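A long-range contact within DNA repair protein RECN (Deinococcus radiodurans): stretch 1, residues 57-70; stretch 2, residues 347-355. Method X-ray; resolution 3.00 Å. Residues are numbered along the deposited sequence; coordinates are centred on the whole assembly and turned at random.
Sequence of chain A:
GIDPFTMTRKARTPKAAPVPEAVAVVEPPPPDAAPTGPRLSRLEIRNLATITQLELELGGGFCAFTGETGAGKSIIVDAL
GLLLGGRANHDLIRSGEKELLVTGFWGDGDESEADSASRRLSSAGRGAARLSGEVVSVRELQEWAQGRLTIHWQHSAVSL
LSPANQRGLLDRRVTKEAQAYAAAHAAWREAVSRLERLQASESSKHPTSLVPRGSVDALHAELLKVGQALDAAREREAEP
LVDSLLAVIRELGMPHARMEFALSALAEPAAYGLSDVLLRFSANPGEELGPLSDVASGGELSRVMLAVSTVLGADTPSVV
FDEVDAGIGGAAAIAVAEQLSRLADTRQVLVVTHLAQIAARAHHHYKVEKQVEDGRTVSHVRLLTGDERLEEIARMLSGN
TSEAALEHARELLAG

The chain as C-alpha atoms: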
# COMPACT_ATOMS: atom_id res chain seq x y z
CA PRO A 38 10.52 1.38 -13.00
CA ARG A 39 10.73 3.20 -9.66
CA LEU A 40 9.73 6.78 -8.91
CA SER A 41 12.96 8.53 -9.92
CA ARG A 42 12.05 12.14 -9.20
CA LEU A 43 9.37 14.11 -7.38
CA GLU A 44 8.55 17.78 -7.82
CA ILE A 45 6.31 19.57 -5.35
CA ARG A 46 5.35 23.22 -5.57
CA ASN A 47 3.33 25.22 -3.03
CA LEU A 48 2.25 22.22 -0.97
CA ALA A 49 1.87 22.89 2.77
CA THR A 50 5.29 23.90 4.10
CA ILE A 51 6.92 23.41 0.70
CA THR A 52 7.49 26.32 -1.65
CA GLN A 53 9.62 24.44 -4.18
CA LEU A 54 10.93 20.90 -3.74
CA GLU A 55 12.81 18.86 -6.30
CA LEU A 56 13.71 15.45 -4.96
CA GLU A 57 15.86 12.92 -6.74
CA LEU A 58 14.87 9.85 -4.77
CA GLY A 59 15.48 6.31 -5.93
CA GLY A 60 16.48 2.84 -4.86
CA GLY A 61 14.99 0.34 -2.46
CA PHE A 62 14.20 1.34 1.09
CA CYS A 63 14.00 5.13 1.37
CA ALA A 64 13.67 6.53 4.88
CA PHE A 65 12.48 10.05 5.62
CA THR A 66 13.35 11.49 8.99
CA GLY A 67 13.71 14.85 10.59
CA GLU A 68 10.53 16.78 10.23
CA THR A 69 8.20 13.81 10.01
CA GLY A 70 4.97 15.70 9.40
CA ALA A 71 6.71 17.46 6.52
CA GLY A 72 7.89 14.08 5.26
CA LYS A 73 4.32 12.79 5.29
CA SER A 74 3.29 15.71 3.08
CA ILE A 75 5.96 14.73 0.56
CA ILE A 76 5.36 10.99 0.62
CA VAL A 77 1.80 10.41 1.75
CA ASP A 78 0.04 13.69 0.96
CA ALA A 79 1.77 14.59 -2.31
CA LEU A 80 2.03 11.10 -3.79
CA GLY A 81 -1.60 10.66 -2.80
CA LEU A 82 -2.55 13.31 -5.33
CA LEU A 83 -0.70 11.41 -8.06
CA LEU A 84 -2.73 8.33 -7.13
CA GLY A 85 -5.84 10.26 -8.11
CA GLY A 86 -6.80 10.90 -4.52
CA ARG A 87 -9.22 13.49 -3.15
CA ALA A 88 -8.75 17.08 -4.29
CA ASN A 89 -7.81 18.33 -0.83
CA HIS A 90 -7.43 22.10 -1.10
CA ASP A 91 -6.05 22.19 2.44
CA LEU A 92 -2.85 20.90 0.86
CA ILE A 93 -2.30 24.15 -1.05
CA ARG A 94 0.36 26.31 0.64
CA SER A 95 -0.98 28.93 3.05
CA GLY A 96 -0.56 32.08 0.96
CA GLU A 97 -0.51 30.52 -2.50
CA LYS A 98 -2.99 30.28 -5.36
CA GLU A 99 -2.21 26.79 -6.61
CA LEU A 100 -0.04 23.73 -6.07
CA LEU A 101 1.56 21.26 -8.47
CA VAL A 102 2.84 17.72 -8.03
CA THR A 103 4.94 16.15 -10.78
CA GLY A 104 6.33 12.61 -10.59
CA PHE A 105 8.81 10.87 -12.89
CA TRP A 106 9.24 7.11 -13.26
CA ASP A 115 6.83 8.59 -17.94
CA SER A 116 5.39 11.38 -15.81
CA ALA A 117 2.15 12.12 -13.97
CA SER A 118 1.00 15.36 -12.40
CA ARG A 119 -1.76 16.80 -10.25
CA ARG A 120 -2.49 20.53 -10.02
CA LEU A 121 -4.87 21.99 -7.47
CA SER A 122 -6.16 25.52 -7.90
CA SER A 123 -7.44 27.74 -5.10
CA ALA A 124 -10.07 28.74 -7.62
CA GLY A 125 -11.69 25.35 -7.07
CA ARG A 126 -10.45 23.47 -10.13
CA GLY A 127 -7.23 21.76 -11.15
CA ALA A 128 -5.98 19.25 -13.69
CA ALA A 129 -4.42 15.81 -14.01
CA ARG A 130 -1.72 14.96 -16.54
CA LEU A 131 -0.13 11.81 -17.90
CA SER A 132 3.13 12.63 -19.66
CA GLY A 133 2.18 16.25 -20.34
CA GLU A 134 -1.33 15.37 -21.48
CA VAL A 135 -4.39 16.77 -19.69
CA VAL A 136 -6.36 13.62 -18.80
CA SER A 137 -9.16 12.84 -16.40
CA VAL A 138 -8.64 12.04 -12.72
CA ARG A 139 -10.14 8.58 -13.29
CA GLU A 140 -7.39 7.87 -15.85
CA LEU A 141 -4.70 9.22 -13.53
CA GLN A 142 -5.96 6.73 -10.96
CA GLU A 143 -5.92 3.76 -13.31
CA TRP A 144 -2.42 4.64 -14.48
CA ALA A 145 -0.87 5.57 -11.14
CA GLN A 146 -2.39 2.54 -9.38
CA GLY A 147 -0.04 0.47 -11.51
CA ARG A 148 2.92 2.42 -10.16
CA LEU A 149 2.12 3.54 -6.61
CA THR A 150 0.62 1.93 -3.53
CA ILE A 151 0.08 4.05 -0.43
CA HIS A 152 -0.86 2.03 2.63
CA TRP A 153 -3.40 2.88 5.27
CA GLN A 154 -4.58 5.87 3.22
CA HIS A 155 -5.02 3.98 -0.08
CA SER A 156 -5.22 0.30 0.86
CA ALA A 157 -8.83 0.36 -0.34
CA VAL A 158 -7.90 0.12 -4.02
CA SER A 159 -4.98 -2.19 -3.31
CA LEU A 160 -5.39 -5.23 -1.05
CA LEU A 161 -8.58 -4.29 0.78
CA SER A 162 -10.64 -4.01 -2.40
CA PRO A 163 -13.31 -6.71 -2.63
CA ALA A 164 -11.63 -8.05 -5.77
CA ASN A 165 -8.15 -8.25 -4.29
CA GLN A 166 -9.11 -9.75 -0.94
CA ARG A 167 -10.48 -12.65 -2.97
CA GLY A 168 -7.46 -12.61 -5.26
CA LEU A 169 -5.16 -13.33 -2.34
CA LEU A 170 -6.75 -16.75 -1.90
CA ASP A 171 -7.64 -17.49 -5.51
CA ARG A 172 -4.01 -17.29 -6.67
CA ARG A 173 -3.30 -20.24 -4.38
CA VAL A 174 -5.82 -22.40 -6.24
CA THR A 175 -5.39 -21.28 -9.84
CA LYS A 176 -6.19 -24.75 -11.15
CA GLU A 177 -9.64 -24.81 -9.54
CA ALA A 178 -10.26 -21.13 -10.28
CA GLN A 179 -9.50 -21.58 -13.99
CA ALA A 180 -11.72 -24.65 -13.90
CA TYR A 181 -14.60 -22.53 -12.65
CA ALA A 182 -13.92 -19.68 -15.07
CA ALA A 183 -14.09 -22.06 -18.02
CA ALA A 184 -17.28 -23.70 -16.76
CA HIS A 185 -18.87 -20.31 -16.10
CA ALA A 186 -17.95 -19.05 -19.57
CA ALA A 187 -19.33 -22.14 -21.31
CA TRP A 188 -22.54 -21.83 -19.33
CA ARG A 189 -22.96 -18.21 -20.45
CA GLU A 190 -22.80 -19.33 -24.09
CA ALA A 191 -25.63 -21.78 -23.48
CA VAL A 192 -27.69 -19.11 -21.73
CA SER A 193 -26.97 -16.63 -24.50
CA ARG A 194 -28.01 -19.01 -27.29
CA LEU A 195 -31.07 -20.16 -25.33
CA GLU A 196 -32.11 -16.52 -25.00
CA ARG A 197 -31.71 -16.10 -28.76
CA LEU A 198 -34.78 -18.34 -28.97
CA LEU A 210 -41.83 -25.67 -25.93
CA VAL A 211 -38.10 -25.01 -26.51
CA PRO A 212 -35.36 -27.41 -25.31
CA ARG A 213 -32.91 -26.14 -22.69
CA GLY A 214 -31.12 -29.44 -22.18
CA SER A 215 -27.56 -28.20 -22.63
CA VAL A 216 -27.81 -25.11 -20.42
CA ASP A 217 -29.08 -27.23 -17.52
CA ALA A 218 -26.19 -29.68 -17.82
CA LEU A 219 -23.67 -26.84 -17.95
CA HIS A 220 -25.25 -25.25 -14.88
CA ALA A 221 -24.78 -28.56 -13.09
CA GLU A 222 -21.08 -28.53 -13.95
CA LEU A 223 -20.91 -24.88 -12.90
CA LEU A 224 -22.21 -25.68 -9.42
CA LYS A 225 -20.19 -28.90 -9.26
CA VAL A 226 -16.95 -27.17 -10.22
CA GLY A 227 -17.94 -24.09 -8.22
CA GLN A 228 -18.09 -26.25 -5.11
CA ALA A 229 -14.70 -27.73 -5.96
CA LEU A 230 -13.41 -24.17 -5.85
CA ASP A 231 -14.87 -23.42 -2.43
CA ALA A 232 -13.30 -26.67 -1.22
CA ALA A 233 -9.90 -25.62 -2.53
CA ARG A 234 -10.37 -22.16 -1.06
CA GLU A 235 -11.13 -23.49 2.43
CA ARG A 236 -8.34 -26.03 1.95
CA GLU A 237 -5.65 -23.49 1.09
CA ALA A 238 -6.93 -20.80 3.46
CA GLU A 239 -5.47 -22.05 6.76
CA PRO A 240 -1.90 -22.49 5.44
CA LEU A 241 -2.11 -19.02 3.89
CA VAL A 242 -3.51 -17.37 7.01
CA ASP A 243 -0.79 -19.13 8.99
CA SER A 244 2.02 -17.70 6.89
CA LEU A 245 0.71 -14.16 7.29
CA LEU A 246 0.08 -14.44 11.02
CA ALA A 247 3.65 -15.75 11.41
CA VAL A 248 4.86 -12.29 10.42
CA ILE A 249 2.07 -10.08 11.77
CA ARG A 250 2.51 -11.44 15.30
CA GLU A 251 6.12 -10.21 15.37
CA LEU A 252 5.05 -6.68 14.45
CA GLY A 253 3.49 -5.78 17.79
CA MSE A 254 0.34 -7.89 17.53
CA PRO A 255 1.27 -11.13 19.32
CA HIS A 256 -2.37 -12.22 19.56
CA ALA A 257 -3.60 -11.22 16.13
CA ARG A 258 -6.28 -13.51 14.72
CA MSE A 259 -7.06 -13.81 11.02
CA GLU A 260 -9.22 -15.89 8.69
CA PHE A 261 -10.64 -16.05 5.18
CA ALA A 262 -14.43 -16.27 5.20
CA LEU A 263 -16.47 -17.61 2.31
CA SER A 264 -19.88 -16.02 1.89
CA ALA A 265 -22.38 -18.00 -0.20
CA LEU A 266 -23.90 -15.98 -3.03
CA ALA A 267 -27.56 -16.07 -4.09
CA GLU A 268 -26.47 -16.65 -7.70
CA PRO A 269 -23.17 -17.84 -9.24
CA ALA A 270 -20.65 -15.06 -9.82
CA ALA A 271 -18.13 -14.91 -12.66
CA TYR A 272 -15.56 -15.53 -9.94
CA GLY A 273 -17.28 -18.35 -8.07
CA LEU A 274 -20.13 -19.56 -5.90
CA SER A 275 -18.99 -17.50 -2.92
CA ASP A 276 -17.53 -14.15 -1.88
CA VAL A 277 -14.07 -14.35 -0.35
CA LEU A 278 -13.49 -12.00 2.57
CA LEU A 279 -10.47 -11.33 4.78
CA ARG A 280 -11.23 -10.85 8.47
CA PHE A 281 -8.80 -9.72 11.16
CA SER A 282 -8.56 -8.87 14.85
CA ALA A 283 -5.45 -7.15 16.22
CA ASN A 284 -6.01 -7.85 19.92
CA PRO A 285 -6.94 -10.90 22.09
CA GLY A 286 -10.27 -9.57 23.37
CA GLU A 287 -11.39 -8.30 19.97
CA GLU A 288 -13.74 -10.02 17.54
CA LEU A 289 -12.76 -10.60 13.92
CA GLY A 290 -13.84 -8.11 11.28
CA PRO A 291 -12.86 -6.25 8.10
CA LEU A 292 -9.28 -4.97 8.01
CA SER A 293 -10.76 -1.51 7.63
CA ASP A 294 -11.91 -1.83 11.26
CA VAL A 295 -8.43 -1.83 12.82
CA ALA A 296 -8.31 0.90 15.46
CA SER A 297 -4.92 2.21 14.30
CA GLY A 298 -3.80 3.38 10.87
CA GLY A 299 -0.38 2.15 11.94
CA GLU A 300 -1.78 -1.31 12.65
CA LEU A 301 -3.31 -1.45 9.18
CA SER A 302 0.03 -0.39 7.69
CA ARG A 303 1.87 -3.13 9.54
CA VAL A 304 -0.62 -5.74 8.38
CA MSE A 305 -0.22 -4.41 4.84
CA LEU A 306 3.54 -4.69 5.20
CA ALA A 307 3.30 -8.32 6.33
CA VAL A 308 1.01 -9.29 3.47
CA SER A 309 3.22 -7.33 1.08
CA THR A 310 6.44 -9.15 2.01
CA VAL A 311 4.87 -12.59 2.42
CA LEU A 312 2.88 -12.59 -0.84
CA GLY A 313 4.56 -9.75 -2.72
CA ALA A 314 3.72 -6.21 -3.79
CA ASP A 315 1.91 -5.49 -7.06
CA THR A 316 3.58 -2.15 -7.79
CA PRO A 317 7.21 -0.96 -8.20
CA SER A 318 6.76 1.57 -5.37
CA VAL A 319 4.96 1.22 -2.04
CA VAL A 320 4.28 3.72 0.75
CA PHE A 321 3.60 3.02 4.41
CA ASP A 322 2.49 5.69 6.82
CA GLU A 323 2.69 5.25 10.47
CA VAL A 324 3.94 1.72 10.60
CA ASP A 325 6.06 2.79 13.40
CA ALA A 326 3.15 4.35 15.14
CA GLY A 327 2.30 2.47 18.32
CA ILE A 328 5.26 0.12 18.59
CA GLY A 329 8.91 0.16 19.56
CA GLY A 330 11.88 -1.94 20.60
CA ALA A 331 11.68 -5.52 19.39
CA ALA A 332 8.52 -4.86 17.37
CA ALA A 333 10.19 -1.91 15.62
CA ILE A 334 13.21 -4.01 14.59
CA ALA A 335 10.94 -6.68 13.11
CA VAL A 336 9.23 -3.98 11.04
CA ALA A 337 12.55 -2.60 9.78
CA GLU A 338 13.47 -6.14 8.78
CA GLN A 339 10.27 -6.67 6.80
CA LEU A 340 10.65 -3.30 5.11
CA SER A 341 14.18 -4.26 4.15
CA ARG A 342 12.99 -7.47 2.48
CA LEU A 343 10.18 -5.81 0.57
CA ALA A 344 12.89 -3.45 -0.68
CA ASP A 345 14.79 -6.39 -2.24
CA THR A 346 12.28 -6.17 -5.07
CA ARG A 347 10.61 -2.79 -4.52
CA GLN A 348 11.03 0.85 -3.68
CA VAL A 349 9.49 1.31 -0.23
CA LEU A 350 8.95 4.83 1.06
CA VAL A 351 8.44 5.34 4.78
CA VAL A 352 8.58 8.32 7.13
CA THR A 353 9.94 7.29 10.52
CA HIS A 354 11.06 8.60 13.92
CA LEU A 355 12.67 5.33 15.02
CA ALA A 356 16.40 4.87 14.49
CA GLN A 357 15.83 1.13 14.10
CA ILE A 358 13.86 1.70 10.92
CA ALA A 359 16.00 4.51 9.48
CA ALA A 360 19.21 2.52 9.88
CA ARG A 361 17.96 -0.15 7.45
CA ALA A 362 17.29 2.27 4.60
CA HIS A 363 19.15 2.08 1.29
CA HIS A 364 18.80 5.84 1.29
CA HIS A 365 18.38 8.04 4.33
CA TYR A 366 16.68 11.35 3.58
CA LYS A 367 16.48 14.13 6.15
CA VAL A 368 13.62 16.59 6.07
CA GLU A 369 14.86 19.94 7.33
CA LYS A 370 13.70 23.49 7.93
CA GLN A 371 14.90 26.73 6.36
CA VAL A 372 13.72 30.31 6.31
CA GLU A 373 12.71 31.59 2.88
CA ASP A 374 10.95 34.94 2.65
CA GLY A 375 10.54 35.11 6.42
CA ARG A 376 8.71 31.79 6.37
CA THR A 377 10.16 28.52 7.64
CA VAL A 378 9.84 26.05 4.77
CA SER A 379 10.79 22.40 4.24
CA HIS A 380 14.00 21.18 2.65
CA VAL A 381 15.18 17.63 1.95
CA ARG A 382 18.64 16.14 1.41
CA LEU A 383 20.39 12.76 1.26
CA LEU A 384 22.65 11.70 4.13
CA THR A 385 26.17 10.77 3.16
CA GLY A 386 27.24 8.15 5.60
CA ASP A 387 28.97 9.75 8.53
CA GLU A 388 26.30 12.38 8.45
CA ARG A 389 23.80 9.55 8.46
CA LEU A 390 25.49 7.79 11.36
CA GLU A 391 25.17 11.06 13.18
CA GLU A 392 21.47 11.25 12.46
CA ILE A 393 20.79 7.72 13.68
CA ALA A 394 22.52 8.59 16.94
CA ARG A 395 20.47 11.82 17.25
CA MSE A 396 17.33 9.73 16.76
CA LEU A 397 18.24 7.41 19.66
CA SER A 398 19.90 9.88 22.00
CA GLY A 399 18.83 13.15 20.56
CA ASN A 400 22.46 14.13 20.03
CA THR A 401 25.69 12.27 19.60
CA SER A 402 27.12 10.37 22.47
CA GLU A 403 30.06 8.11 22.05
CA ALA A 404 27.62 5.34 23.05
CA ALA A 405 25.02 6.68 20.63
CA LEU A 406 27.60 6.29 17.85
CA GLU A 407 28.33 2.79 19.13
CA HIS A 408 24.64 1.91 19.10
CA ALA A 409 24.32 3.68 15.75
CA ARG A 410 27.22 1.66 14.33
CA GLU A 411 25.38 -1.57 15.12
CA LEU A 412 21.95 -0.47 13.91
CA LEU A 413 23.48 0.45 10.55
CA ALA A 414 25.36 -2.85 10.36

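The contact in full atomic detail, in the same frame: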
# COMPACT_ATOMS: atom_id res chain seq x y z
N GLU A 57 15.37 14.10 -6.05
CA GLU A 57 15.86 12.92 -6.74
C GLU A 57 15.92 11.80 -5.72
O GLU A 57 16.90 11.67 -4.98
CB GLU A 57 17.25 13.18 -7.31
CG GLU A 57 17.59 12.34 -8.52
CD GLU A 57 17.42 13.11 -9.81
OE1 GLU A 57 18.08 14.16 -9.97
OE2 GLU A 57 16.62 12.67 -10.67
N LEU A 58 14.87 11.00 -5.66
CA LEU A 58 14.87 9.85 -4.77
C LEU A 58 14.75 8.58 -5.58
O LEU A 58 13.94 8.50 -6.50
CB LEU A 58 13.73 9.94 -3.75
CG LEU A 58 12.36 9.33 -4.09
CD1 LEU A 58 11.51 9.30 -2.84
CD2 LEU A 58 11.66 10.08 -5.19
N GLY A 59 15.57 7.59 -5.25
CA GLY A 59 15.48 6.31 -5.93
C GLY A 59 16.06 5.20 -5.09
O GLY A 59 16.72 5.47 -4.09
N GLY A 60 15.81 3.96 -5.48
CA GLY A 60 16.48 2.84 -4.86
C GLY A 60 15.57 1.76 -4.33
O GLY A 60 14.67 1.28 -5.02
N GLY A 61 15.82 1.34 -3.09
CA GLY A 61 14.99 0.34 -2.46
C GLY A 61 14.24 0.96 -1.31
O GLY A 61 13.21 1.60 -1.50
N PHE A 62 14.79 0.80 -0.12
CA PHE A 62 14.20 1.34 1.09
C PHE A 62 14.65 2.79 1.31
O PHE A 62 15.81 3.04 1.61
CB PHE A 62 14.58 0.47 2.29
CG PHE A 62 13.98 0.92 3.59
CD1 PHE A 62 13.07 1.96 3.63
CD2 PHE A 62 14.33 0.29 4.77
CE1 PHE A 62 12.53 2.37 4.82
CE2 PHE A 62 13.79 0.69 5.96
CZ PHE A 62 12.88 1.74 6.00
N CYS A 63 13.72 3.72 1.15
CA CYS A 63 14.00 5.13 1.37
C CYS A 63 13.36 5.59 2.67
O CYS A 63 12.15 5.52 2.83
CB CYS A 63 13.47 5.96 0.21
SG CYS A 63 14.13 5.47 -1.37
N ALA A 64 14.18 6.07 3.59
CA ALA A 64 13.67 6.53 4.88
C ALA A 64 13.67 8.05 4.94
O ALA A 64 14.64 8.70 4.55
CB ALA A 64 14.49 5.96 6.01
N PHE A 65 12.58 8.61 5.43
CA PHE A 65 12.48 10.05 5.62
C PHE A 65 12.36 10.37 7.11
O PHE A 65 11.45 9.89 7.79
CB PHE A 65 11.31 10.60 4.82
CG PHE A 65 11.50 10.49 3.34
CD1 PHE A 65 11.42 9.27 2.71
CD2 PHE A 65 11.78 11.62 2.58
CE1 PHE A 65 11.61 9.16 1.34
CE2 PHE A 65 11.97 11.51 1.21
CZ PHE A 65 11.88 10.28 0.59
N THR A 66 13.28 11.16 7.61
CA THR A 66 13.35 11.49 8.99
C THR A 66 13.51 12.97 9.14
O THR A 66 13.49 13.67 8.19
CB THR A 66 14.47 10.77 9.63
OG1 THR A 66 15.68 11.30 9.15
CG2 THR A 66 14.43 9.43 9.21
N GLY A 67 13.63 13.44 10.36
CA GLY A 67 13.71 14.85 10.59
C GLY A 67 12.38 15.41 10.97
O GLY A 67 11.91 15.20 12.02
N GLU A 68 11.84 16.21 10.06
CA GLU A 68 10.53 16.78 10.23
C GLU A 68 9.61 15.76 9.60
O GLU A 68 9.41 15.74 8.38
CB GLU A 68 10.42 18.12 9.50
CG GLU A 68 10.01 19.28 10.40
CD GLU A 68 11.10 19.68 11.37
OE1 GLU A 68 12.27 19.81 10.93
OE2 GLU A 68 10.80 19.87 12.56
N THR A 69 9.07 14.90 10.45
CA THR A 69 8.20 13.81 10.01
C THR A 69 6.86 14.20 9.39
O THR A 69 6.44 13.60 8.40
CB THR A 69 7.93 12.83 11.18
OG1 THR A 69 7.88 13.55 12.41
CG2 THR A 69 9.02 11.77 11.25
N GLY A 70 6.22 15.22 9.95
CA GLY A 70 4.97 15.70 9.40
C GLY A 70 5.21 16.23 8.00
O GLY A 70 4.41 16.01 7.09
N ARG A 347 11.44 -3.99 -4.37
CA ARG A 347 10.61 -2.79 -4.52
C ARG A 347 11.29 -1.55 -4.01
O ARG A 347 12.36 -1.61 -3.41
CB ARG A 347 9.32 -2.95 -3.74
CG ARG A 347 8.08 -3.13 -4.59
CD ARG A 347 7.77 -4.59 -4.83
NE ARG A 347 7.02 -4.77 -6.07
CZ ARG A 347 6.83 -5.96 -6.62
NH1 ARG A 347 7.33 -7.03 -6.02
NH2 ARG A 347 6.15 -6.09 -7.75
N GLN A 348 10.66 -0.41 -4.29
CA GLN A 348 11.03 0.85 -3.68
C GLN A 348 9.98 1.09 -2.60
O GLN A 348 8.80 1.27 -2.91
CB GLN A 348 10.98 1.98 -4.71
CG GLN A 348 11.38 3.35 -4.18
CD GLN A 348 11.19 4.45 -5.21
OE1 GLN A 348 10.23 4.43 -5.98
NE2 GLN A 348 12.09 5.41 -5.23
N VAL A 349 10.40 1.07 -1.34
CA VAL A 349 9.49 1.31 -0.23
C VAL A 349 9.81 2.66 0.40
O VAL A 349 10.96 2.96 0.71
CB VAL A 349 9.52 0.18 0.81
CG1 VAL A 349 10.14 -1.07 0.22
CG2 VAL A 349 10.26 0.60 2.05
N LEU A 350 8.78 3.48 0.54
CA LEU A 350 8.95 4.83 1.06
C LEU A 350 8.24 4.97 2.40
O LEU A 350 7.02 4.90 2.48
CB LEU A 350 8.37 5.83 0.06
CG LEU A 350 8.96 5.78 -1.35
CD1 LEU A 350 8.00 6.35 -2.38
CD2 LEU A 350 10.29 6.50 -1.41
N VAL A 351 9.01 5.16 3.46
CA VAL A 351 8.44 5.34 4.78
C VAL A 351 9.00 6.58 5.47
O VAL A 351 10.15 6.96 5.27
CB VAL A 351 8.67 4.12 5.69
CG1 VAL A 351 8.58 2.83 4.89
CG2 VAL A 351 10.02 4.22 6.38
N VAL A 352 8.15 7.23 6.26
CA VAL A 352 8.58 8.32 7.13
C VAL A 352 8.63 7.75 8.54
O VAL A 352 7.66 7.14 9.00
CB VAL A 352 7.60 9.50 7.07
CG1 VAL A 352 8.06 10.62 7.98
CG2 VAL A 352 7.46 10.00 5.65
N THR A 353 9.75 7.94 9.23
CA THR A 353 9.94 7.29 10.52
C THR A 353 10.64 8.18 11.55
O THR A 353 11.38 9.09 11.19
CB THR A 353 10.74 5.98 10.36
OG1 THR A 353 10.84 5.31 11.62
CG2 THR A 353 12.13 6.27 9.82
N HIS A 354 10.38 7.90 12.83
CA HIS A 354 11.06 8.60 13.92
C HIS A 354 11.91 7.64 14.74
O HIS A 354 12.54 8.04 15.72
CB HIS A 354 10.05 9.33 14.82
CG HIS A 354 8.97 8.44 15.36
ND1 HIS A 354 7.81 8.18 14.66
CD2 HIS A 354 8.87 7.77 16.53
CE1 HIS A 354 7.04 7.37 15.38
NE2 HIS A 354 7.67 7.11 16.52
N LEU A 355 11.93 6.38 14.33
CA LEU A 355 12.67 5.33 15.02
C LEU A 355 13.99 5.03 14.32
O LEU A 355 14.01 4.70 13.14
CB LEU A 355 11.83 4.05 15.10
CG LEU A 355 10.54 4.12 15.91
CD1 LEU A 355 9.75 2.83 15.76
CD2 LEU A 355 10.85 4.41 17.36

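What holds two segments together when no two touching residues are closer than 283 positions in sequence? They are neighbouring parallel strands, 62-67 and 348-352, whose directions differ by only 15°. Parallel strands bond in a staggered ladder, and here the odd-numbered residues of both supply it: Val349 N donates to Gly61 O (2.9 Å), Cys63 N to Val349 O (2.9 Å), Val351 N to Cys63 O (3.2 Å), Phe65 N to Val351 O (2.9 Å) and Thr353 N to Phe65 O (3.0 Å). The first bond is the most bent, at 141°, where the pairing begins. There the backbones come close enough for a CA-H...O contact from Gly61 CA to Arg347 O at 3.4 Å.

How do the side chains meet on the face carrying Phe62, Val349, Ala64 and Val351? Phe62 adopts chi1 t, which brings the end of its ring nearer to stretch 2. Phe62 CD1 lies 3.5 Å from Val349 CG2, and Phe62 CE1 lies 3.5 Å from Val351 CG2, which approaches the ring edge. One aromatic side chain thus touches two successive valines on this face. Ala64, with only a methyl group, makes a lighter contact, Ala64 CB lying 4.5 Å from Thr353 CG2.

What fills the other face, where Cys63 and Phe65 sit beside Leu350 and Val352? Leu350, with chi1 m and chi2 t, brings its end nearer to stretch 1, so that CD2 becomes a shared apolar centre. Leu350 CD2 is 3.4 Å from Leu58 CD1, 3.6 Å from Cys63 CB and 4.0 Å from Phe65 CE1. Leu58 reaches it from the loop before the strand, with its CB directed toward stretch 2 and chi1 at 90°. The m rotamer of Phe65 presents its ring edge to Leu350 CD2, while Phe65 CB packs 4.0 Å from Val352 CG2.

How are the two ends of the contact finished? At the beginning, Gln348 is extended, with chi1 and chi2 both t, and Gln348 NE2 comes within 3.6 Å of Gly59 CA; its amide is satisfied by hydrogen bonds elsewhere in the structure. At the far end, the chain turns through Glu68, the N-cap residue, into a helix, and Thr69 CG2 packs 3.6 Å from Val352 CG1. Thr66, in the p rotamer, places Thr66 CG2 4.0 Å from Thr353 CG2, so methyl meets methyl. With Thr353 in the t rotamer, Thr353 OG1 accepts a hydrogen bond from Leu355 N at 3.1 Å, tying down the turn that follows the strand, and is also hydrogen-bonded elsewhere in the structure.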